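PDB 4B2N: 70 kDa protein from Xanthomonas sp., which is a dihaem c-type cytochrome that acts as a rubber oxygenase, cleaving the polyisoprene of latex with dioxygen in a processive manner. Local coordinates for residues N387-C390 against A391-H394; V396-P399 against R400-A403; N54-P57 against N58-L61; G639-D642 against F643-S646; L647-S650 against E651-A654. All blocks are in the same frame, centred on the assembly; numbering follows the deposited sequence.

Contact 1 (N387-C390 against A391-H394); sequences NGSC and ASCH. With HEC (heme c), chain D.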
loop_
_atom_site.group_PDB
_atom_site.type_symbol
_atom_site.label_atom_id
_atom_site.label_comp_id
_atom_site.label_asym_id
_atom_site.label_seq_id
_atom_site.Cartn_x
_atom_site.Cartn_y
_atom_site.Cartn_z
ATOM N N ASN A 387 -18.460 -16.187 14.633
ATOM C CA ASN A 387 -19.588 -15.673 15.431
ATOM C C ASN A 387 -20.247 -14.386 14.876
ATOM O O ASN A 387 -21.054 -13.725 15.554
ATOM C CB ASN A 387 -19.172 -15.548 16.928
ATOM C CG ASN A 387 -18.499 -14.230 17.254
ATOM O OD1 ASN A 387 -18.559 -13.755 18.385
ATOM N ND2 ASN A 387 -17.818 -13.657 16.285
ATOM N N GLY A 388 -19.925 -14.035 13.626
ATOM C CA GLY A 388 -20.586 -12.923 12.944
ATOM C C GLY A 388 -20.176 -11.542 13.457
ATOM O O GLY A 388 -20.798 -10.495 13.060
ATOM N N SER A 389 -19.186 -11.525 14.362
ATOM C CA SER A 389 -18.750 -10.246 14.947
ATOM C C SER A 389 -17.615 -9.615 14.154
ATOM O O SER A 389 -17.047 -10.262 13.258
ATOM C CB SER A 389 -18.281 -10.451 16.374
ATOM O OG SER A 389 -17.058 -11.157 16.379
ATOM N N CYS A 390 -17.302 -8.344 14.445
ATOM C CA CYS A 390 -16.092 -7.707 13.819
ATOM C C CYS A 390 -14.883 -8.592 13.974
ATOM O O CYS A 390 -14.072 -8.766 13.044
ATOM C CB CYS A 390 -15.749 -6.447 14.576
ATOM S SG CYS A 390 -17.109 -5.291 14.823
ATOM N N ALA A 391 -14.777 -9.141 15.177
ATOM C CA ALA A 391 -13.676 -10.041 15.539
ATOM C C ALA A 391 -13.549 -11.263 14.661
ATOM O O ALA A 391 -12.434 -11.685 14.414
ATOM C CB ALA A 391 -13.770 -10.435 16.991
ATOM N N SER A 392 -14.677 -11.832 14.189
ATOM C CA SER A 392 -14.649 -13.009 13.317
ATOM C C SER A 392 -13.944 -12.793 11.985
ATOM O O SER A 392 -13.768 -13.726 11.244
ATOM C CB SER A 392 -16.083 -13.546 13.026
ATOM O OG SER A 392 -16.849 -12.611 12.278
ATOM N N CYS A 393 -13.582 -11.564 11.656
ATOM C CA CYS A 393 -12.825 -11.305 10.412
ATOM C C CYS A 393 -11.616 -10.553 10.773
ATOM O O CYS A 393 -10.515 -10.952 10.419
ATOM C CB CYS A 393 -13.602 -10.440 9.425
ATOM S SG CYS A 393 -15.050 -11.357 8.864
ATOM N N HIS A 394 -11.808 -9.419 11.452
ATOM C CA HIS A 394 -10.680 -8.528 11.674
ATOM C C HIS A 394 -9.619 -9.030 12.654
ATOM O O HIS A 394 -8.423 -8.720 12.547
ATOM C CB HIS A 394 -11.193 -7.167 12.086
ATOM C CG HIS A 394 -11.763 -6.396 10.965
ATOM N ND1 HIS A 394 -10.984 -5.638 10.113
ATOM C CD2 HIS A 394 -13.057 -6.193 10.598
ATOM C CE1 HIS A 394 -11.789 -5.014 9.233
ATOM N NE2 HIS A 394 -13.057 -5.358 9.511
HETATM FE FE HEC D . -14.719 -4.840 8.484
HETATM C CHA HEC D . -12.842 -3.139 6.134
HETATM C CHB HEC D . -14.369 -2.167 10.819
HETATM C CHC HEC D . -16.976 -6.260 10.621
HETATM C CHD HEC D . -14.195 -7.772 6.816
HETATM N NA HEC D . -13.703 -3.090 8.509
HETATM C C1A HEC D . -13.104 -2.468 7.386
HETATM C C2A HEC D . -12.652 -1.115 7.701
HETATM C C3A HEC D . -13.092 -0.838 9.081
HETATM C C4A HEC D . -13.789 -2.034 9.507
HETATM C CMA HEC D . -12.829 0.436 9.853
HETATM C CAA HEC D . -11.789 -0.193 6.843
HETATM C CBA HEC D . -10.348 -0.737 7.160
HETATM C CGA HEC D . -9.312 -0.110 6.213
HETATM O O1A HEC D . -9.758 0.595 5.271
HETATM O O2A HEC D . -8.040 -0.226 6.356
HETATM N NB HEC D . -15.528 -4.260 10.401
HETATM C C1B HEC D . -15.306 -3.215 11.198
HETATM C C2B HEC D . -16.060 -3.186 12.455
HETATM C C3B HEC D . -16.863 -4.421 12.371
HETATM C C4B HEC D . -16.455 -4.984 11.094
HETATM C CMB HEC D . -15.984 -2.130 13.534
HETATM C CAB HEC D . -17.894 -4.951 13.344
HETATM C CBB HEC D . -19.044 -4.160 13.437
HETATM N NC HEC D . -15.335 -6.659 8.774
HETATM C C1C HEC D . -16.411 -7.092 9.599
HETATM C C2C HEC D . -16.858 -8.460 9.364
HETATM C C3C HEC D . -16.038 -8.900 8.263
HETATM C C4C HEC D . -15.186 -7.745 7.865
HETATM C CMC HEC D . -17.933 -9.241 10.104
HETATM C CAC HEC D . -16.131 -10.257 7.633
HETATM C CBC HEC D . -17.264 -10.822 7.174
HETATM N ND HEC D . -13.671 -5.362 6.885
HETATM C C1D HEC D . -13.600 -6.540 6.274
HETATM C C2D HEC D . -12.838 -6.627 5.035
HETATM C C3D HEC D . -12.444 -5.256 4.814
HETATM C C4D HEC D . -13.019 -4.574 5.969
HETATM C CMD HEC D . -12.559 -7.836 4.178
HETATM C CAD HEC D . -11.620 -4.716 3.667
HETATM C CBD HEC D . -12.651 -4.175 2.665
HETATM C CGD HEC D . -12.007 -3.546 1.453
HETATM O O1D HEC D . -12.300 -3.895 0.302
HETATM O O2D HEC D . -11.161 -2.711 1.699
#
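Ser389 O is gripped twice by Ser392. The hydroxyl OG of Ser392 donates to Ser389 O over 2.6 Å, lying in the carbonyl plane on a lone pair, while Ser392 N reaches Ser389 O at 3.0 Å from well above that plane, with a bent N-H...O angle of 131°. The hydroxyl can fold back because chi1 of Ser392 (65°) sets OG between its own backbone N and carbonyl carbon, which brings it within reach of Ser389 O. The same N-H of Ser392 is shared weakly with Ser389 OG, a capping bond at the start of helix 391-394. One residue further on, Cys390 O takes two amides: His394 N, 2.8 Å away and nearly in line with the C=O bond, and Cys393 N from above the carbonyl plane. This is the CXXCH haem-attachment motif of c-type cytochromes, seen here in the run from Cys390 to His394. Cys390 SG is bonded to haem CAB and Cys393 SG to haem CAC, so both thioethers leave the same turn. His394 NE2 binds the haem iron at 2.0 Å, while the same ring presents an edge, in plane, to Cys390 O. The other ring nitrogen, ND1, donates to Pro504 O, which helps fix the rotation of the imidazole, and His641 supplies the other axial nitrogen.

Contact 2 (V396-P399 against R400-A403); sequences VYSP and RHAA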
loop_
_atom_site.group_PDB
_atom_site.type_symbol
_atom_site.label_atom_id
_atom_site.label_comp_id
_atom_site.label_asym_id
_atom_site.label_seq_id
_atom_site.Cartn_x
_atom_site.Cartn_y
_atom_site.Cartn_z
ATOM N N VAL A 396 -9.066 -10.656 17.056
ATOM C CA VAL A 396 -9.399 -10.451 18.476
ATOM C C VAL A 396 -8.399 -9.522 19.180
ATOM O O VAL A 396 -7.184 -9.794 19.196
ATOM C CB VAL A 396 -9.376 -11.814 19.216
ATOM C CG1 VAL A 396 -9.609 -11.614 20.711
ATOM C CG2 VAL A 396 -10.427 -12.753 18.637
ATOM N N TYR A 397 -8.909 -8.403 19.727
ATOM C CA TYR A 397 -8.053 -7.376 20.304
ATOM C C TYR A 397 -8.054 -7.413 21.814
ATOM O O TYR A 397 -7.072 -7.051 22.408
ATOM C CB TYR A 397 -8.424 -5.951 19.845
ATOM C CG TYR A 397 -8.245 -5.773 18.363
ATOM C CD1 TYR A 397 -7.052 -6.098 17.755
ATOM C CD2 TYR A 397 -9.295 -5.338 17.576
ATOM C CE1 TYR A 397 -6.901 -5.999 16.362
ATOM C CE2 TYR A 397 -9.202 -5.266 16.195
ATOM C CZ TYR A 397 -7.994 -5.570 15.592
ATOM O OH TYR A 397 -7.911 -5.479 14.233
ATOM N N SER A 398 -9.183 -7.773 22.406
ATOM C CA SER A 398 -9.416 -7.672 23.836
ATOM C C SER A 398 -8.630 -8.791 24.535
ATOM O O SER A 398 -8.794 -9.990 24.156
ATOM C CB SER A 398 -10.922 -7.801 24.079
ATOM O OG SER A 398 -11.207 -8.569 25.227
ATOM N N PRO A 399 -7.745 -8.424 25.503
ATOM C CA PRO A 399 -6.971 -9.483 26.159
ATOM C C PRO A 399 -7.884 -10.540 26.788
ATOM O O PRO A 399 -7.561 -11.711 26.813
ATOM C CB PRO A 399 -6.222 -8.717 27.259
ATOM C CG PRO A 399 -6.050 -7.345 26.686
ATOM C CD PRO A 399 -7.386 -7.090 26.021
ATOM N N ARG A 400 -9.033 -10.096 27.274
ATOM C CA ARG A 400 -9.992 -11.029 27.887
ATOM C C ARG A 400 -10.486 -12.071 26.877
ATOM O O ARG A 400 -10.484 -13.250 27.171
ATOM C CB ARG A 400 -11.154 -10.278 28.507
ATOM C CG ARG A 400 -12.131 -11.184 29.249
ATOM C CD ARG A 400 -13.406 -10.468 29.700
ATOM N NE ARG A 400 -13.130 -9.300 30.525
ATOM C CZ ARG A 400 -14.050 -8.438 30.955
ATOM N NH1 ARG A 400 -15.346 -8.601 30.661
ATOM N NH2 ARG A 400 -13.673 -7.391 31.667
ATOM N N HIS A 401 -10.853 -11.636 25.672
ATOM C CA HIS A 401 -11.301 -12.562 24.669
ATOM C C HIS A 401 -10.135 -13.304 24.098
ATOM O O HIS A 401 -10.283 -14.467 23.712
ATOM C CB HIS A 401 -12.070 -11.808 23.618
ATOM C CG HIS A 401 -13.377 -11.278 24.127
ATOM N ND1 HIS A 401 -13.473 -10.143 24.859
ATOM C CD2 HIS A 401 -14.655 -11.769 24.010
ATOM C CE1 HIS A 401 -14.743 -9.917 25.174
ATOM N NE2 HIS A 401 -15.472 -10.916 24.691
ATOM N N ALA A 402 -8.949 -12.664 24.055
ATOM C CA ALA A 402 -7.767 -13.373 23.538
ATOM C C ALA A 402 -7.369 -14.596 24.333
ATOM O O ALA A 402 -6.827 -15.541 23.775
ATOM C CB ALA A 402 -6.572 -12.457 23.336
ATOM N N ALA A 403 -7.637 -14.572 25.649
ATOM C CA ALA A 403 -7.393 -15.735 26.528
ATOM C C ALA A 403 -8.517 -16.769 26.515
ATOM O O ALA A 403 -8.451 -17.719 27.267
ATOM C CB ALA A 403 -7.139 -15.268 27.959
#
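The backbone turns from loop into helix 399-402 at Ser398: Ala402 N donates to Ser398 O over 2.7 Å with an N-H...O angle of 154°, and Ala403 N follows to Pro399 O at 3.1 Å. Ser398 also meets His401 through its side chain. Its OG lies 2.8 Å from His401 ND1, in the plane of the imidazole at its edge, a hydrogen bond in which either atom could be the donor. In His401, chi1 (-69°) sets CG beside the backbone N and chi2 (80°) then turns ND1 toward Ser398. Ser398 is the N-cap of helix 399-402, with Pro399 as the first helical residue. The other ring nitrogen, NE2, is held by Glu369, and His368 stacks on the ring, so the imidazole ties the short helix to the end of helix 357-369. Val396 CG1 makes an apolar contact with Ala402 CB at 4.1 Å and lies 3.6 Å from Ala402 N. Arg400 extends away from this contact, and its NE donates to Leu16 O.

Contact 3 (N54-P57 against N58-L61); sequences NSNP and NAAL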
loop_
_atom_site.group_PDB
_atom_site.type_symbol
_atom_site.label_atom_id
_atom_site.label_comp_id
_atom_site.label_asym_id
_atom_site.label_seq_id
_atom_site.Cartn_x
_atom_site.Cartn_y
_atom_site.Cartn_z
ATOM N N ASN A 54 -6.524 -23.395 13.883
ATOM C CA ASN A 54 -7.913 -23.239 14.321
ATOM C C ASN A 54 -8.317 -24.494 15.090
ATOM O O ASN A 54 -9.183 -25.203 14.605
ATOM C CB ASN A 54 -8.861 -23.065 13.137
ATOM C CG ASN A 54 -8.522 -21.782 12.272
ATOM O OD1 ASN A 54 -8.460 -21.826 11.016
ATOM N ND2 ASN A 54 -8.388 -20.672 12.942
ATOM N N SER A 55 -7.727 -24.716 16.271
ATOM C CA SER A 55 -7.924 -25.986 17.035
ATOM C C SER A 55 -9.352 -26.120 17.576
ATOM O O SER A 55 -9.778 -27.209 17.907
ATOM C CB SER A 55 -6.907 -26.116 18.162
ATOM O OG SER A 55 -6.851 -24.879 18.883
ATOM N N ASN A 56 -10.082 -25.017 17.650
ATOM C CA ASN A 56 -11.498 -25.078 17.959
ATOM C C ASN A 56 -12.376 -24.601 16.786
ATOM O O ASN A 56 -12.531 -23.399 16.554
ATOM C CB ASN A 56 -11.819 -24.321 19.256
ATOM C CG ASN A 56 -13.332 -24.142 19.455
ATOM O OD1 ASN A 56 -14.149 -24.763 18.746
ATOM N ND2 ASN A 56 -13.717 -23.292 20.380
ATOM N N PRO A 57 -12.968 -25.542 16.057
ATOM C CA PRO A 57 -13.669 -25.156 14.847
ATOM C C PRO A 57 -14.933 -24.366 15.119
ATOM O O PRO A 57 -15.467 -23.792 14.170
ATOM C CB PRO A 57 -14.042 -26.493 14.210
ATOM C CG PRO A 57 -14.166 -27.433 15.366
ATOM C CD PRO A 57 -13.219 -26.959 16.430
ATOM N N ASN A 58 -15.362 -24.268 16.389
ATOM C CA ASN A 58 -16.511 -23.437 16.747
ATOM C C ASN A 58 -16.161 -22.067 17.281
ATOM O O ASN A 58 -17.052 -21.287 17.561
ATOM C CB ASN A 58 -17.402 -24.141 17.742
ATOM C CG ASN A 58 -17.860 -25.466 17.200
ATOM O OD1 ASN A 58 -17.435 -26.500 17.694
ATOM N ND2 ASN A 58 -18.646 -25.443 16.123
ATOM N N ALA A 59 -14.873 -21.768 17.411
ATOM C CA ALA A 59 -14.453 -20.451 17.885
ATOM C C ALA A 59 -15.053 -19.301 17.012
ATOM O O ALA A 59 -15.380 -19.488 15.837
ATOM C CB ALA A 59 -12.920 -20.346 17.935
ATOM N N ALA A 60 -15.165 -18.117 17.615
ATOM C CA ALA A 60 -15.652 -16.893 16.951
ATOM C C ALA A 60 -14.812 -16.521 15.738
ATOM O O ALA A 60 -15.321 -15.988 14.751
ATOM C CB ALA A 60 -15.643 -15.724 17.925
ATOM N N LEU A 61 -13.521 -16.791 15.820
ATOM C CA LEU A 61 -12.631 -16.429 14.699
ATOM C C LEU A 61 -11.931 -17.639 14.085
ATOM O O LEU A 61 -11.189 -18.355 14.764
ATOM C CB LEU A 61 -11.601 -15.415 15.196
ATOM C CG LEU A 61 -10.426 -15.068 14.252
ATOM C CD1 LEU A 61 -10.915 -14.450 12.923
ATOM C CD2 LEU A 61 -9.475 -14.115 14.925
HETATM O O HOH W 1 -16.850 -21.049 14.026
#
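Asn56 meets both Asn58 and Ala59, and here the contact is tight. Its side-chain OD1 accepts from Asn58 N at 2.7 Å, and its backbone O accepts from Ala59 N at 3.0 Å with an N-H...O angle of 165°. The second bond closes a type I beta turn from Asn56 to Ala59, with Pro57 and Asn58 at the two corners. The first makes an Asx turn from Asn56 to Asn58, nested in the beta turn: CG of Asn56 stands opposite its backbone N (chi1 169°), which brings OD1 to Asn58 N. Both donors sit above the planes of the carbonyls they use. Ala59 CB lies 3.4 Å from Asn56 O, and Asn56 ND2 is tied to Pro405 O. Gln62 NE2 also binds both Asn56 O and Ala59 O.

The rest of the contact is looser. Pro57 and Asn58 are exposed, and their side chains pass each other at a slant, with Pro57 CG 4.1 Å from Asn58 OD1. A water bridges the backbone, donating to Pro57 O at 3.1 Å and to Ala59 O at 2.8 Å.

Side-chain amides, a turn bond and a water thus serve the backbone of this irregular segment, consistent with a loop held by its own turn bonds and by bonds to Pro405 and other parts of the chain.

Contact 4 (G639-D642 against F643-S646); sequences GGHD and FTQS. With HEC (heme c), chain D.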
loop_
_atom_site.group_PDB
_atom_site.type_symbol
_atom_site.label_atom_id
_atom_site.label_comp_id
_atom_site.label_asym_id
_atom_site.label_seq_id
_atom_site.Cartn_x
_atom_site.Cartn_y
_atom_site.Cartn_z
ATOM N N GLY A 639 -19.499 0.829 -2.090
ATOM C CA GLY A 639 -20.542 -0.121 -1.563
ATOM C C GLY A 639 -19.864 -1.252 -0.858
ATOM O O GLY A 639 -18.634 -1.368 -0.892
ATOM N N GLY A 640 -20.639 -2.135 -0.226
ATOM C CA GLY A 640 -20.003 -3.287 0.421
ATOM C C GLY A 640 -19.801 -3.171 1.925
ATOM O O GLY A 640 -20.139 -2.154 2.556
ATOM N N HIS A 641 -19.291 -4.244 2.536
ATOM C CA HIS A 641 -19.168 -4.288 3.966
ATOM C C HIS A 641 -20.505 -3.811 4.567
ATOM O O HIS A 641 -20.541 -3.080 5.552
ATOM C CB HIS A 641 -18.001 -3.365 4.365
ATOM C CG HIS A 641 -17.483 -3.599 5.750
ATOM N ND1 HIS A 641 -18.097 -3.128 6.853
ATOM C CD2 HIS A 641 -16.337 -4.245 6.183
ATOM C CE1 HIS A 641 -17.346 -3.443 7.930
ATOM N NE2 HIS A 641 -16.285 -4.126 7.507
ATOM N N ASP A 642 -21.586 -4.253 3.964
ATOM C CA ASP A 642 -22.939 -3.786 4.274
ATOM C C ASP A 642 -23.589 -4.484 5.421
ATOM O O ASP A 642 -24.665 -4.024 5.883
ATOM C CB ASP A 642 -23.847 -4.008 3.061
ATOM C CG ASP A 642 -23.491 -3.141 1.934
ATOM O OD1 ASP A 642 -23.629 -1.915 2.095
ATOM O OD2 ASP A 642 -23.085 -3.658 0.864
ATOM N N PHE A 643 -22.989 -5.583 5.877
ATOM C CA PHE A 643 -23.499 -6.301 7.065
ATOM C C PHE A 643 -23.501 -5.432 8.319
ATOM O O PHE A 643 -24.145 -5.753 9.278
ATOM C CB PHE A 643 -22.700 -7.553 7.328
ATOM C CG PHE A 643 -21.220 -7.404 6.995
ATOM C CD1 PHE A 643 -20.357 -6.697 7.852
ATOM C CD2 PHE A 643 -20.733 -7.973 5.843
ATOM C CE1 PHE A 643 -18.985 -6.537 7.514
ATOM C CE2 PHE A 643 -19.354 -7.775 5.446
ATOM C CZ PHE A 643 -18.506 -7.114 6.311
ATOM N N THR A 644 -22.769 -4.326 8.323
ATOM C CA THR A 644 -22.888 -3.375 9.427
ATOM C C THR A 644 -24.255 -2.626 9.548
ATOM O O THR A 644 -24.546 -1.984 10.559
ATOM C CB THR A 644 -21.766 -2.381 9.357
ATOM O OG1 THR A 644 -21.813 -1.719 8.088
ATOM C CG2 THR A 644 -20.443 -3.108 9.444
ATOM N N GLN A 645 -25.050 -2.681 8.503
ATOM C CA GLN A 645 -26.398 -2.038 8.512
ATOM C C GLN A 645 -27.323 -2.560 9.606
ATOM O O GLN A 645 -28.253 -1.868 9.965
ATOM C CB GLN A 645 -27.088 -2.264 7.184
ATOM C CG GLN A 645 -27.609 -3.678 7.052
ATOM C CD GLN A 645 -27.766 -4.097 5.609
ATOM O OE1 GLN A 645 -27.810 -3.258 4.700
ATOM N NE2 GLN A 645 -27.814 -5.411 5.374
ATOM N N SER A 646 -27.056 -3.768 10.092
ATOM C CA SER A 646 -27.881 -4.426 11.121
ATOM C C SER A 646 -27.599 -3.808 12.505
ATOM O O SER A 646 -28.375 -4.033 13.448
ATOM C CB SER A 646 -27.575 -5.934 11.147
ATOM O OG SER A 646 -26.284 -6.232 11.751
HETATM FE FE HEC D . -14.719 -4.840 8.484
HETATM C CHA HEC D . -12.842 -3.139 6.134
HETATM C CHB HEC D . -14.369 -2.167 10.819
HETATM C CHC HEC D . -16.976 -6.260 10.621
HETATM C CHD HEC D . -14.195 -7.772 6.816
HETATM N NA HEC D . -13.703 -3.090 8.509
HETATM C C1A HEC D . -13.104 -2.468 7.386
HETATM C C2A HEC D . -12.652 -1.115 7.701
HETATM C C3A HEC D . -13.092 -0.838 9.081
HETATM C C4A HEC D . -13.789 -2.034 9.507
HETATM C CMA HEC D . -12.829 0.436 9.853
HETATM C CAA HEC D . -11.789 -0.193 6.843
HETATM C CBA HEC D . -10.348 -0.737 7.160
HETATM C CGA HEC D . -9.312 -0.110 6.213
HETATM O O1A HEC D . -9.758 0.595 5.271
HETATM O O2A HEC D . -8.040 -0.226 6.356
HETATM N NB HEC D . -15.528 -4.260 10.401
HETATM C C1B HEC D . -15.306 -3.215 11.198
HETATM C C2B HEC D . -16.060 -3.186 12.455
HETATM C C3B HEC D . -16.863 -4.421 12.371
HETATM C C4B HEC D . -16.455 -4.984 11.094
HETATM C CMB HEC D . -15.984 -2.130 13.534
HETATM C CAB HEC D . -17.894 -4.951 13.344
HETATM C CBB HEC D . -19.044 -4.160 13.437
HETATM N NC HEC D . -15.335 -6.659 8.774
HETATM C C1C HEC D . -16.411 -7.092 9.599
HETATM C C2C HEC D . -16.858 -8.460 9.364
HETATM C C3C HEC D . -16.038 -8.900 8.263
HETATM C C4C HEC D . -15.186 -7.745 7.865
HETATM C CMC HEC D . -17.933 -9.241 10.104
HETATM C CAC HEC D . -16.131 -10.257 7.633
HETATM C CBC HEC D . -17.264 -10.822 7.174
HETATM N ND HEC D . -13.671 -5.362 6.885
HETATM C C1D HEC D . -13.600 -6.540 6.274
HETATM C C2D HEC D . -12.838 -6.627 5.035
HETATM C C3D HEC D . -12.444 -5.256 4.814
HETATM C C4D HEC D . -13.019 -4.574 5.969
HETATM C CMD HEC D . -12.559 -7.836 4.178
HETATM C CAD HEC D . -11.620 -4.716 3.667
HETATM C CBD HEC D . -12.651 -4.175 2.665
HETATM C CGD HEC D . -12.007 -3.546 1.453
HETATM O O1D HEC D . -12.300 -3.895 0.302
HETATM O O2D HEC D . -11.161 -2.711 1.699
#
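A phenylalanine carbon sits over the centre of an iron-binding imidazole: Phe643 CE1 stands 3.4 Å above the plane of the His641 ring. The two rings are neither stacked nor edge-to-face, since their planes meet at 49° with centroids 4.5 Å apart. His641 in turn places CA over the face of the Phe643 ring, a CH-pi contact of 4.1 Å to the centroid. In Phe643 a chi1 of 35° holds CG between backbone N and carbonyl carbon, which lets the ring lie against His641. Phe643 CE1 also lies 3.4 Å from haem C1C, so this one atom touches both imidazole and porphyrin. Thr644 CG2 approaches the imidazole too, 3.5 Å from His641 CE1, while its OG1 is hydrogen-bonded to Val527 O. Behind the ligand the chain forms a 3-10 turn, with Gln645 N donating to Asp642 O at 3.0 Å. Asp642 itself is paired with Arg427, and the ring of Phe516 also meets the imidazole. His641 NE2 binds the haem iron at 2.0 Å. The Phe643 ring, the Thr644 methyl and Phe516 around the imidazole probably limit its rotation about the iron-nitrogen bond.

Contact 5 (L647-S650 against E651-A654); sequences LTDS and ERWA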
loop_
_atom_site.group_PDB
_atom_site.type_symbol
_atom_site.label_atom_id
_atom_site.label_comp_id
_atom_site.label_asym_id
_atom_site.label_seq_id
_atom_site.Cartn_x
_atom_site.Cartn_y
_atom_site.Cartn_z
ATOM N N LEU A 647 -26.501 -3.040 12.633
ATOM C CA LEU A 647 -26.150 -2.383 13.900
ATOM C C LEU A 647 -27.162 -1.309 14.273
ATOM O O LEU A 647 -27.876 -0.801 13.419
ATOM C CB LEU A 647 -24.764 -1.720 13.829
ATOM C CG LEU A 647 -23.689 -2.757 13.655
ATOM C CD1 LEU A 647 -22.442 -2.020 13.182
ATOM C CD2 LEU A 647 -23.412 -3.420 15.006
ATOM N N THR A 648 -27.212 -0.972 15.559
ATOM C CA THR A 648 -27.972 0.195 15.986
ATOM C C THR A 648 -27.032 1.361 16.034
ATOM O O THR A 648 -25.808 1.164 16.148
ATOM C CB THR A 648 -28.654 0.032 17.368
ATOM O OG1 THR A 648 -27.655 -0.051 18.428
ATOM C CG2 THR A 648 -29.759 -1.163 17.363
ATOM N N ASP A 649 -27.578 2.574 15.934
ATOM C CA ASP A 649 -26.725 3.744 16.075
ATOM C C ASP A 649 -25.997 3.738 17.429
ATOM O O ASP A 649 -24.853 4.201 17.514
ATOM C CB ASP A 649 -27.523 5.035 15.922
ATOM C CG ASP A 649 -27.803 5.404 14.476
ATOM O OD1 ASP A 649 -27.434 4.710 13.495
ATOM O OD2 ASP A 649 -28.478 6.422 14.320
ATOM N N SER A 650 -26.652 3.258 18.498
ATOM C CA SER A 650 -25.957 3.142 19.780
ATOM C C SER A 650 -24.769 2.178 19.730
ATOM O O SER A 650 -23.700 2.471 20.320
ATOM C CB SER A 650 -26.872 2.708 20.923
ATOM O OG SER A 650 -27.774 3.768 21.096
ATOM N N GLU A 651 -24.970 1.041 19.077
ATOM C CA GLU A 651 -23.863 0.101 18.840
ATOM C C GLU A 651 -22.759 0.762 18.063
ATOM O O GLU A 651 -21.589 0.621 18.422
ATOM C CB GLU A 651 -24.337 -1.145 18.151
ATOM C CG GLU A 651 -25.058 -2.079 19.110
ATOM C CD GLU A 651 -25.812 -3.149 18.356
ATOM O OE1 GLU A 651 -26.362 -2.880 17.258
ATOM O OE2 GLU A 651 -25.845 -4.268 18.888
ATOM N N ARG A 652 -23.116 1.531 17.040
ATOM C CA ARG A 652 -22.071 2.242 16.216
ATOM C C ARG A 652 -21.213 3.225 16.999
ATOM O O ARG A 652 -19.972 3.203 16.877
ATOM C CB ARG A 652 -22.717 2.935 15.009
ATOM C CG ARG A 652 -23.437 1.991 14.061
ATOM C CD ARG A 652 -24.246 2.727 13.020
ATOM N NE ARG A 652 -24.688 1.737 12.034
ATOM C CZ ARG A 652 -25.952 1.466 11.767
ATOM N NH1 ARG A 652 -26.886 2.104 12.456
ATOM N NH2 ARG A 652 -26.283 0.507 10.894
ATOM N N TRP A 653 -21.826 4.128 17.776
ATOM C CA TRP A 653 -21.006 5.014 18.631
ATOM C C TRP A 653 -20.125 4.249 19.604
ATOM O O TRP A 653 -18.974 4.668 19.821
ATOM C CB TRP A 653 -21.901 5.995 19.399
ATOM C CG TRP A 653 -22.625 6.940 18.482
ATOM C CD1 TRP A 653 -23.981 7.038 18.279
ATOM C CD2 TRP A 653 -22.023 7.954 17.585
ATOM N NE1 TRP A 653 -24.297 8.018 17.344
ATOM C CE2 TRP A 653 -23.162 8.624 16.900
ATOM C CE3 TRP A 653 -20.739 8.349 17.289
ATOM C CZ2 TRP A 653 -22.970 9.641 15.970
ATOM C CZ3 TRP A 653 -20.555 9.394 16.367
ATOM C CH2 TRP A 653 -21.650 10.034 15.732
ATOM N N ALA A 654 -20.626 3.114 20.168
ATOM C CA ALA A 654 -19.810 2.336 21.122
ATOM C C ALA A 654 -18.632 1.731 20.396
ATOM O O ALA A 654 -17.484 1.754 20.909
ATOM C CB ALA A 654 -20.620 1.235 21.809
HETATM O O HOH W 2 -26.451 8.938 15.357
#
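Arg652 folds back along the first turn of its helix to meet Leu647, Thr648 and Asp649. Its CB lies 3.5 Å from Asp649 O, and CG comes within 3.3 Å of Thr648 O while also touching Leu647 CB. CD lies 3.8 Å from both Thr648 O and Asp649 OD1. The chain then runs extended to NE, which packs against Leu647 CB and donates to Leu528 O. At CZ a face of the guanidinium lies over the Leu647 carbonyl, with CZ 3.4 Å from Leu647 O. Arg652 NH1 makes a salt bridge to Asp649 OD1 at 2.9 Å; as a hydrogen bond this is weak and bent (128°), and the carboxylate and guanidinium planes stand 68° apart. NH2 ends the chain at Thr644 O, in the preceding 3-10 turn. A water accepts from Trp653 NE1 and donates weakly to Asp649 OD2; the Trp653 ring stacks on Trp525. Glu651 OE1 accepts from Thr648 N at 2.7 Å on its anti lone pair, and Glu651 N donates to Thr648 OG1 at 3.0 Å. Glu651 OE2 pairs with Arg370. The reciprocal pair of bonds between Thr648 and Glu651 is a capping box, with Thr648 as N-cap of the C-terminal helix 649-660.

Contacts 1 and 4 are buried and share one haem: each supplies an axial histidine, but contact 1 adds covalent thioethers and a polar helix start, whereas contact 4 adds aromatic and methyl packing around its histidine. Contacts 2, 3 and 5 are partly buried and mix hydrogen bonds with exposed residues. Contacts 1, 2 and 5 all lie at helix starts, while contact 3 is a loop turn without regular structure. Contact 3 leans on contact 1, where Asn387 N probably bonds to Ala60 O, and on contact 2 through Leu61 against Val396. Contact 4 runs directly into contact 5, the only one with a salt bridge between its segments.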